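Local structure of PpBBE-like 1 D396N (Physcomitrella patens subsp. patens, 6EO5) at residues Asn238-Gln243 with Ala346-Met351; Ala256-Pro261 with Tyr362-Leu367; Leu171-Val176 with Thr209-Arg214. The protein oxidises cellobiose with a bicovalently attached FAD, as the moss homolog of berberine bridge enzyme in the VAO flavoprotein family. One frame throughout, in Å; residues are numbered along the deposited sequence.

From the N terminus, contact 3 comes first: 171-176 pairs with 209-214 and closes a loop of 32 residues holding strand 182-186 and helix 191-200, in the part of the fold near the FAD. It is complete before the other two begin, its nearest atoms about 17 Å from those of contact 2. Contacts 1 and 2 cross, their segments alternating as 238-243, 256-261, 346-351, 362-367: contact 1 closes over 102 residues, contact 2 over 100, and two helix-then-strand units are joined helix to helix and strand to strand. Their centres lie 11 Å apart, and F239 and M351 of contact 1 pack on Y365 of contact 2, tying the helical layer to the seven-stranded sheet.

Contact 1 of 3, residues Asn238-Gln243 with Ala346-Met351; sequences NFKSFQ and AGINAM
Q243 OE1 is gripped by two hydrogen bonds, one with L343 N and one with Y391 OH, while on the same amide NE2 lies 3.7 Å from I348 CD1. This is helix-to-helix packing between 235-246 and 345-355, in the helical layer on one face of the antiparallel sheet that VAO-type oxidases carry next to their FAD domain. The axes of the two six-residue segments approach to 10.8 Å with 134° between their directions; no hydrogen bond crosses between them, and side chains make most of the contact.

The F239 ring meets both I348 and M351. M351 reaches it with its terminal methyl: the chain bends at the last torsion (chi3 71°), and CE sits over the middle of one ring face, 3.9 Å from the F239 ring centroid and only 7° off its normal. That is a CH-pi contact; with SD oblique and farther away, the pair also counts as Met-aromatic. An alanine in place of F239 would probably leave M351 CE without its aromatic face and open a gap between the helices. I348 comes at the ring edge instead, its CD1 in plane. K240 contributes its backbone flank, CA lying 4.1 Å from I348 CD1, while its NZ forms a salt bridge with D345. The I348 CG2 branch lies out of the ring plane, on the side of M351, 3.9 Å from F239 CD2.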
loop_
_atom_site.group_PDB
_atom_site.type_symbol
_atom_site.label_atom_id
_atom_site.label_comp_id
_atom_site.label_asym_id
_atom_site.label_seq_id
_atom_site.Cartn_x
_atom_site.Cartn_y
_atom_site.Cartn_z
ATOM N N ASN A 238 9.183 17.814 18.426
ATOM C CA ASN A 238 9.601 16.563 17.798
ATOM C C ASN A 238 9.314 16.575 16.302
ATOM O O ASN A 238 10.169 16.178 15.502
ATOM C CB ASN A 238 8.927 15.361 18.461
ATOM C CG ASN A 238 9.297 15.206 19.922
ATOM O OD1 ASN A 238 10.160 15.912 20.428
ATOM N ND2 ASN A 238 8.647 14.273 20.606
ATOM N N PHE A 239 8.127 17.038 15.895
ATOM C CA PHE A 239 7.808 17.032 14.471
ATOM C C PHE A 239 8.717 17.979 13.696
ATOM O O PHE A 239 9.203 17.626 12.613
ATOM C CB PHE A 239 6.338 17.388 14.213
ATOM C CG PHE A 239 5.949 17.171 12.784
ATOM C CD1 PHE A 239 5.682 15.890 12.322
ATOM C CD2 PHE A 239 5.954 18.217 11.877
ATOM C CE1 PHE A 239 5.381 15.657 11.000
ATOM C CE2 PHE A 239 5.646 17.993 10.537
ATOM C CZ PHE A 239 5.360 16.704 10.103
ATOM N N LYS A 240 8.960 19.185 14.228
ATOM C CA LYS A 240 9.864 20.115 13.556
ATOM C C LYS A 240 11.253 19.512 13.393
ATOM O O LYS A 240 11.875 19.638 12.331
ATOM C CB LYS A 240 9.941 21.431 14.326
ATOM C CG LYS A 240 10.695 22.534 13.609
ATOM C CD LYS A 240 10.463 23.865 14.317
ATOM C CE LYS A 240 11.376 24.962 13.788
ATOM N NZ LYS A 240 11.491 24.806 12.319
ATOM N N SER A 241 11.747 18.832 14.429
ATOM C CA SER A 241 13.059 18.206 14.335
ATOM C C SER A 241 13.072 17.085 13.307
ATOM O O SER A 241 14.072 16.894 12.604
ATOM C CB SER A 241 13.487 17.681 15.694
ATOM O OG SER A 241 14.748 17.070 15.562
ATOM N N PHE A 242 11.973 16.330 13.212
ATOM C CA PHE A 242 11.844 15.314 12.168
ATOM C C PHE A 242 11.953 15.933 10.777
ATOM O O PHE A 242 12.697 15.431 9.923
ATOM C CB PHE A 242 10.520 14.563 12.343
ATOM C CG PHE A 242 10.092 13.769 11.133
ATOM C CD1 PHE A 242 10.815 12.648 10.720
ATOM C CD2 PHE A 242 8.942 14.128 10.427
ATOM C CE1 PHE A 242 10.414 11.905 9.611
ATOM C CE2 PHE A 242 8.525 13.398 9.316
ATOM C CZ PHE A 242 9.270 12.276 8.906
ATOM N N GLN A 243 11.230 17.039 10.538
ATOM C CA GLN A 243 11.275 17.725 9.243
ATOM C C GLN A 243 12.680 18.210 8.906
ATOM O O GLN A 243 13.160 18.019 7.783
ATOM C CB GLN A 243 10.318 18.909 9.237
ATOM C CG GLN A 243 8.902 18.567 8.882
ATOM C CD GLN A 243 8.114 19.789 8.446
ATOM O OE1 GLN A 243 7.090 19.669 7.777
ATOM N NE2 GLN A 243 8.586 20.976 8.833
ATOM N N ALA A 346 3.783 27.616 11.305
ATOM C CA ALA A 346 2.351 27.837 11.468
ATOM C C ALA A 346 1.559 26.602 11.055
ATOM O O ALA A 346 0.583 26.232 11.716
ATOM C CB ALA A 346 1.921 29.053 10.646
ATOM N N GLY A 347 1.972 25.954 9.956
ATOM C CA GLY A 347 1.326 24.722 9.537
ATOM C C GLY A 347 1.461 23.596 10.548
ATOM O O GLY A 347 0.519 22.829 10.758
ATOM N N ILE A 348 2.630 23.468 11.181
ATOM C CA ILE A 348 2.806 22.397 12.161
ATOM C C ILE A 348 1.855 22.587 13.341
ATOM O O ILE A 348 1.241 21.625 13.816
ATOM C CB ILE A 348 4.277 22.304 12.617
ATOM C CG1 ILE A 348 5.183 21.955 11.437
ATOM C CG2 ILE A 348 4.438 21.257 13.707
ATOM C CD1 ILE A 348 6.641 21.938 11.776
ATOM N N ASN A 349 1.699 23.828 13.819
ATOM C CA ASN A 349 0.756 24.083 14.908
ATOM C C ASN A 349 -0.687 23.863 14.476
ATOM O O ASN A 349 -1.496 23.341 15.253
ATOM C CB ASN A 349 0.911 25.500 15.443
ATOM C CG ASN A 349 2.155 25.663 16.259
ATOM O OD1 ASN A 349 2.285 25.105 17.356
ATOM N ND2 ASN A 349 3.094 26.435 15.735
ATOM N N ALA A 350 -1.036 24.284 13.260
ATOM C CA ALA A 350 -2.401 24.091 12.782
ATOM C C ALA A 350 -2.730 22.609 12.688
ATOM O O ALA A 350 -3.842 22.184 13.027
ATOM C CB ALA A 350 -2.589 24.784 11.429
ATOM N N MET A 351 -1.756 21.809 12.255
ATOM C CA MET A 351 -1.931 20.369 12.170
ATOM C C MET A 351 -2.154 19.759 13.549
ATOM O O MET A 351 -3.098 18.984 13.748
ATOM C CB MET A 351 -0.709 19.754 11.492
ATOM C CG MET A 351 -0.759 18.267 11.364
ATOM S SD MET A 351 0.744 17.675 10.590
ATOM C CE MET A 351 1.937 17.940 11.906
#

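Contact 2 of 3, residues Ala256-Pro261 with Tyr362-Leu367; sequences AFYMDP and YFIYNL
Two first torsions set up the tyrosine pair: Y258 holds CG anti to its backbone N (chi1 172°), whereas Y362 has CG in the crowded position between backbone N and carbonyl carbon (chi1 61°). The side chains cross at about a right angle, and the Y258 hydroxyl end comes to rest beside the Y362 methylene, OH lying 3.6 Å from Y362 CB. Y258 OH donates to D260 OD2 at 2.6 Å, on the lone pair anti to the other oxygen, which would orient the hydroxyl; D260 OD1 has S262 OG as its own partner. On the face that Y258 shares with A256, I364 and N366, Y258 CD2 packs 3.8 Å from I364 CG1.

The backbones are neighbouring inner strands of the seven-stranded antiparallel sheet, consistent with the substrate domain of VAO-type oxidases. F257 and Y365 are a hydrogen-bonded pair: Y365 N reaches F257 O at 2.8 Å, in the carbonyl plane, and F257 N reaches Y365 O at 3.0 Å. The bonds between M259 and F363 are weak, the angles at hydrogen well short of straight.

F257, M259, F363 and Y365 occupy the other face. F257 and Y365 lie side by side, pointing the same way, with F257 CD2 4.1 Å from Y365 CD1. The Y365 ring turns its edge to F257 O, and M259 SD stands 3.9 Å from Y365 OH.

Strands 264-271 and 391-398 flank the pair in the sheet, and Y258 stacks on W266 of the first. Helices 235-246, 345-355 and 405-420 pack on the face of F257 and Y365, while N366, on the face of Y258, brings its side chain to about 5 Å from the FAD.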
loop_
_atom_site.group_PDB
_atom_site.type_symbol
_atom_site.label_atom_id
_atom_site.label_comp_id
_atom_site.label_asym_id
_atom_site.label_seq_id
_atom_site.Cartn_x
_atom_site.Cartn_y
_atom_site.Cartn_z
ATOM N N ALA A 256 9.890 6.742 9.405
ATOM C CA ALA A 256 8.528 7.238 9.460
ATOM C C ALA A 256 8.318 7.868 10.822
ATOM O O ALA A 256 8.836 7.373 11.826
ATOM C CB ALA A 256 7.499 6.125 9.233
ATOM N N PHE A 257 7.578 8.965 10.852
ATOM C CA PHE A 257 7.213 9.617 12.098
ATOM C C PHE A 257 5.752 9.305 12.443
ATOM O O PHE A 257 4.901 9.150 11.558
ATOM C CB PHE A 257 7.447 11.126 11.978
ATOM C CG PHE A 257 7.403 11.861 13.283
ATOM C CD1 PHE A 257 8.567 12.070 14.012
ATOM C CD2 PHE A 257 6.200 12.373 13.773
ATOM C CE1 PHE A 257 8.533 12.763 15.216
ATOM C CE2 PHE A 257 6.165 13.072 14.971
ATOM C CZ PHE A 257 7.334 13.266 15.692
ATOM N N TYR A 258 5.468 9.207 13.743
ATOM C CA TYR A 258 4.139 8.874 14.231
ATOM C C TYR A 258 3.717 9.874 15.301
ATOM O O TYR A 258 4.547 10.470 15.987
ATOM C CB TYR A 258 4.093 7.434 14.783
ATOM C CG TYR A 258 2.805 7.053 15.485
ATOM C CD1 TYR A 258 2.573 7.428 16.815
ATOM C CD2 TYR A 258 1.834 6.294 14.844
ATOM C CE1 TYR A 258 1.399 7.095 17.470
ATOM C CE2 TYR A 258 0.645 5.946 15.499
ATOM C CZ TYR A 258 0.442 6.350 16.810
ATOM O OH TYR A 258 -0.715 6.020 17.480
ATOM N N MET A 259 2.408 10.034 15.449
ATOM C CA MET A 259 1.821 11.059 16.298
ATOM C C MET A 259 0.348 10.711 16.458
ATOM O O MET A 259 -0.266 10.224 15.510
ATOM C CB MET A 259 2.013 12.430 15.640
ATOM C CG MET A 259 1.453 13.616 16.348
ATOM S SD MET A 259 1.684 15.111 15.350
ATOM C CE MET A 259 3.457 15.137 15.167
ATOM N N ASP A 260 -0.211 10.920 17.647
ATOM C CA ASP A 260 -1.631 10.643 17.834
ATOM C C ASP A 260 -2.170 11.537 18.947
ATOM O O ASP A 260 -1.390 12.128 19.705
ATOM C CB ASP A 260 -1.882 9.142 18.097
ATOM C CG ASP A 260 -1.484 8.681 19.489
ATOM O OD1 ASP A 260 -1.643 9.432 20.478
ATOM O OD2 ASP A 260 -1.036 7.518 19.593
ATOM N N PRO A 261 -3.502 11.692 19.046
ATOM C CA PRO A 261 -4.070 12.719 19.948
ATOM C C PRO A 261 -3.909 12.423 21.430
ATOM O O PRO A 261 -4.148 13.323 22.243
ATOM C CB PRO A 261 -5.555 12.758 19.559
ATOM C CG PRO A 261 -5.609 12.128 18.197
ATOM C CD PRO A 261 -4.545 11.087 18.199
ATOM N N TYR A 362 -4.808 8.205 14.373
ATOM C CA TYR A 362 -3.351 8.244 14.339
ATOM C C TYR A 362 -2.867 8.809 13.006
ATOM O O TYR A 362 -3.628 8.934 12.043
ATOM C CB TYR A 362 -2.745 6.867 14.622
ATOM C CG TYR A 362 -3.121 5.779 13.652
ATOM C CD1 TYR A 362 -2.351 5.532 12.531
ATOM C CD2 TYR A 362 -4.219 4.970 13.879
ATOM C CE1 TYR A 362 -2.690 4.523 11.646
ATOM C CE2 TYR A 362 -4.565 3.961 13.005
ATOM C CZ TYR A 362 -3.804 3.739 11.886
ATOM O OH TYR A 362 -4.128 2.721 11.001
ATOM N N PHE A 363 -1.579 9.173 12.976
ATOM C CA PHE A 363 -0.979 9.943 11.882
ATOM C C PHE A 363 0.470 9.509 11.678
ATOM O O PHE A 363 1.274 9.567 12.617
ATOM C CB PHE A 363 -1.067 11.441 12.184
ATOM C CG PHE A 363 -2.469 11.900 12.468
ATOM C CD1 PHE A 363 -3.007 11.792 13.749
ATOM C CD2 PHE A 363 -3.275 12.400 11.448
ATOM C CE1 PHE A 363 -4.322 12.180 14.010
ATOM C CE2 PHE A 363 -4.583 12.802 11.714
ATOM C CZ PHE A 363 -5.101 12.692 12.994
ATOM N N ILE A 364 0.805 9.083 10.455
ATOM C CA ILE A 364 2.092 8.469 10.138
ATOM C C ILE A 364 2.679 9.173 8.918
ATOM O O ILE A 364 1.977 9.382 7.923
ATOM C CB ILE A 364 1.939 6.956 9.874
ATOM C CG1 ILE A 364 1.332 6.256 11.085
ATOM C CG2 ILE A 364 3.270 6.290 9.462
ATOM C CD1 ILE A 364 1.109 4.788 10.853
ATOM N N TYR A 365 3.975 9.503 8.979
ATOM C CA TYR A 365 4.642 10.329 7.969
ATOM C C TYR A 365 5.792 9.529 7.375
ATOM O O TYR A 365 6.839 9.386 8.015
ATOM C CB TYR A 365 5.152 11.633 8.584
ATOM C CG TYR A 365 4.111 12.429 9.355
ATOM C CD1 TYR A 365 3.670 12.011 10.607
ATOM C CD2 TYR A 365 3.589 13.614 8.846
ATOM C CE1 TYR A 365 2.723 12.745 11.319
ATOM C CE2 TYR A 365 2.646 14.355 9.556
ATOM C CZ TYR A 365 2.217 13.913 10.792
ATOM O OH TYR A 365 1.287 14.640 11.511
ATOM N N ASN A 366 5.611 9.004 6.162
ATOM C CA ASN A 366 6.657 8.230 5.492
ATOM C C ASN A 366 7.619 9.171 4.786
ATOM O O ASN A 366 7.192 9.991 3.971
ATOM C CB ASN A 366 6.060 7.263 4.478
ATOM C CG ASN A 366 5.261 6.174 5.123
ATOM O OD1 ASN A 366 5.403 5.916 6.315
ATOM N ND2 ASN A 366 4.413 5.515 4.336
ATOM N N LEU A 367 8.912 9.038 5.064
ATOM C CA LEU A 367 9.890 9.958 4.503
ATOM C C LEU A 367 10.241 9.554 3.074
ATOM O O LEU A 367 10.547 8.387 2.809
ATOM C CB LEU A 367 11.143 9.986 5.375
ATOM C CG LEU A 367 12.257 10.893 4.865
ATOM C CD1 LEU A 367 11.872 12.341 5.117
ATOM C CD2 LEU A 367 13.591 10.541 5.519
#

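Contact 3 of 3, residues Leu171-Val176 with Thr209-Arg214; sequences LEVQLV and TQFTFR
Q174 O and T212 O each take more than one donor. Q174 O accepts T209 N at 2.7 Å in its plane and, weakly, Q210 N; the T209 side chain adds OG1, 3.0 Å from Q174 O and 71° out of the carbonyl plane, because chi1 (53°) sets it between backbone N and carbonyl carbon. T212 O receives L171 N at 2.8 Å and, weakly, E172 N. T212 N in turn bonds E172 O, and Q174 N bonds Q210 O.

Polar side chains share the face of E172, Q174, Q210 and T212. One water joins three of them: it donates to E172 OE2 at 3.1 Å, accepts from Q210 NE2 at 2.8 Å and bonds with T212 OG1. E172 OE1 is engaged by N186 ND2 and Q210 OE1 by Q104 NE2. Q174 and Q210 run side by side, their amide planes 38° apart.

Van der Waals contacts complete the pairing. L171 CD1 sits over the centre of the R214 guanidinium, 3.8 Å above its plane. On the face away from E172 and Q174, V173 CG1 touches F211 CD1 at 3.5 Å, F211 packing on A151 and L152 of helix 147-153 with its side chain about 6 Å from the FAD.

The doubled donors mark two classic beta bulges, L171 and E172 against T212, T209 and Q210 against Q174, in an antiparallel sheet of the PCMH-type FAD-binding fold.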
loop_
_atom_site.group_PDB
_atom_site.type_symbol
_atom_site.label_atom_id
_atom_site.label_comp_id
_atom_site.label_asym_id
_atom_site.label_seq_id
_atom_site.Cartn_x
_atom_site.Cartn_y
_atom_site.Cartn_z
ATOM N N LEU A 171 9.175 -5.704 -12.814
ATOM C CA LEU A 171 9.835 -5.852 -14.102
ATOM C C LEU A 171 8.876 -6.329 -15.180
ATOM O O LEU A 171 9.130 -6.089 -16.372
ATOM C CB LEU A 171 11.006 -6.836 -13.990
ATOM C CG LEU A 171 12.323 -6.396 -13.351
ATOM C CD1 LEU A 171 13.149 -7.604 -13.029
ATOM C CD2 LEU A 171 13.091 -5.496 -14.297
ATOM N N GLU A 172 7.776 -6.969 -14.780
ATOM C CA GLU A 172 6.816 -7.553 -15.699
ATOM C C GLU A 172 5.613 -8.052 -14.910
ATOM O O GLU A 172 5.755 -8.510 -13.775
ATOM C CB GLU A 172 7.451 -8.702 -16.486
ATOM C CG GLU A 172 6.545 -9.334 -17.519
ATOM C CD GLU A 172 7.058 -10.673 -18.019
ATOM O OE1 GLU A 172 7.962 -10.679 -18.886
ATOM O OE2 GLU A 172 6.554 -11.722 -17.537
ATOM N N VAL A 173 4.429 -7.956 -15.520
ATOM C CA VAL A 173 3.221 -8.591 -15.004
ATOM C C VAL A 173 2.603 -9.438 -16.104
ATOM O O VAL A 173 2.856 -9.242 -17.295
ATOM C CB VAL A 173 2.156 -7.585 -14.495
ATOM C CG1 VAL A 173 2.618 -6.887 -13.239
ATOM C CG2 VAL A 173 1.807 -6.584 -15.579
ATOM N N GLN A 174 1.762 -10.377 -15.684
ATOM C CA GLN A 174 0.833 -11.058 -16.569
ATOM C C GLN A 174 -0.565 -10.910 -16.003
ATOM O O GLN A 174 -0.768 -11.099 -14.798
ATOM C CB GLN A 174 1.169 -12.528 -16.712
ATOM C CG GLN A 174 2.562 -12.731 -17.210
ATOM C CD GLN A 174 2.849 -14.175 -17.448
ATOM O OE1 GLN A 174 1.950 -15.021 -17.336
ATOM N NE2 GLN A 174 4.099 -14.482 -17.779
ATOM N N LEU A 175 -1.522 -10.575 -16.869
ATOM C CA LEU A 175 -2.901 -10.395 -16.442
ATOM C C LEU A 175 -3.852 -10.983 -17.477
ATOM O O LEU A 175 -3.497 -11.192 -18.638
ATOM C CB LEU A 175 -3.235 -8.911 -16.197
ATOM C CG LEU A 175 -3.113 -7.941 -17.371
ATOM C CD1 LEU A 175 -4.469 -7.730 -18.035
ATOM C CD2 LEU A 175 -2.527 -6.629 -16.886
ATOM N N VAL A 176 -5.073 -11.246 -17.021
ATOM C CA VAL A 176 -6.196 -11.626 -17.869
ATOM C C VAL A 176 -6.975 -10.355 -18.183
ATOM O O VAL A 176 -7.533 -9.727 -17.276
ATOM C CB VAL A 176 -7.085 -12.668 -17.169
ATOM C CG1 VAL A 176 -8.328 -12.973 -17.991
ATOM C CG2 VAL A 176 -6.288 -13.929 -16.892
ATOM N N THR A 209 -2.195 -11.857 -12.673
ATOM C CA THR A 209 -2.040 -13.200 -12.126
ATOM C C THR A 209 -0.661 -13.453 -11.541
ATOM O O THR A 209 -0.543 -14.235 -10.592
ATOM C CB THR A 209 -2.328 -14.257 -13.195
ATOM O OG1 THR A 209 -1.525 -13.988 -14.352
ATOM C CG2 THR A 209 -3.805 -14.242 -13.567
ATOM N N GLN A 210 0.384 -12.811 -12.065
ATOM C CA GLN A 210 1.687 -12.936 -11.434
ATOM C C GLN A 210 2.536 -11.700 -11.699
ATOM O O GLN A 210 2.327 -10.961 -12.667
ATOM C CB GLN A 210 2.418 -14.201 -11.893
ATOM C CG GLN A 210 2.954 -14.176 -13.307
ATOM C CD GLN A 210 3.963 -15.288 -13.534
ATOM O OE1 GLN A 210 3.886 -16.347 -12.903
ATOM N NE2 GLN A 210 4.927 -15.045 -14.420
ATOM N N PHE A 211 3.497 -11.489 -10.803
ATOM C CA PHE A 211 4.489 -10.433 -10.888
ATOM C C PHE A 211 5.880 -11.025 -11.089
ATOM O O PHE A 211 6.179 -12.130 -10.623
ATOM C CB PHE A 211 4.522 -9.598 -9.607
ATOM C CG PHE A 211 3.321 -8.758 -9.388
ATOM C CD1 PHE A 211 3.273 -7.467 -9.888
ATOM C CD2 PHE A 211 2.253 -9.232 -8.648
ATOM C CE1 PHE A 211 2.174 -6.670 -9.682
ATOM C CE2 PHE A 211 1.135 -8.436 -8.430
ATOM C CZ PHE A 211 1.098 -7.151 -8.949
ATOM N N THR A 212 6.747 -10.265 -11.749
ATOM C CA THR A 212 8.182 -10.524 -11.734
ATOM C C THR A 212 8.874 -9.300 -11.158
ATOM O O THR A 212 8.791 -8.212 -11.741
ATOM C CB THR A 212 8.731 -10.834 -13.126
ATOM O OG1 THR A 212 8.067 -11.985 -13.652
ATOM C CG2 THR A 212 10.208 -11.128 -13.033
ATOM N N PHE A 213 9.567 -9.488 -10.030
ATOM C CA PHE A 213 10.181 -8.409 -9.266
ATOM C C PHE A 213 11.696 -8.427 -9.389
ATOM O O PHE A 213 12.315 -9.493 -9.399
ATOM C CB PHE A 213 9.817 -8.499 -7.783
ATOM C CG PHE A 213 8.402 -8.125 -7.484
ATOM C CD1 PHE A 213 7.997 -6.798 -7.564
ATOM C CD2 PHE A 213 7.475 -9.090 -7.121
ATOM C CE1 PHE A 213 6.699 -6.434 -7.285
ATOM C CE2 PHE A 213 6.170 -8.736 -6.838
ATOM C CZ PHE A 213 5.779 -7.403 -6.920
ATOM N N ARG A 214 12.280 -7.236 -9.491
ATOM C CA ARG A 214 13.686 -7.048 -9.162
ATOM C C ARG A 214 13.852 -7.205 -7.655
ATOM O O ARG A 214 13.066 -6.646 -6.883
ATOM C CB ARG A 214 14.155 -5.664 -9.614
ATOM C CG ARG A 214 15.558 -5.302 -9.183
ATOM C CD ARG A 214 16.585 -6.069 -10.023
ATOM N NE ARG A 214 16.492 -5.708 -11.442
ATOM C CZ ARG A 214 16.775 -6.532 -12.449
ATOM N NH1 ARG A 214 17.151 -7.781 -12.192
ATOM N NH2 ARG A 214 16.666 -6.115 -13.708
HETATM O O HOH W 1 5.513 -12.324 -14.635
#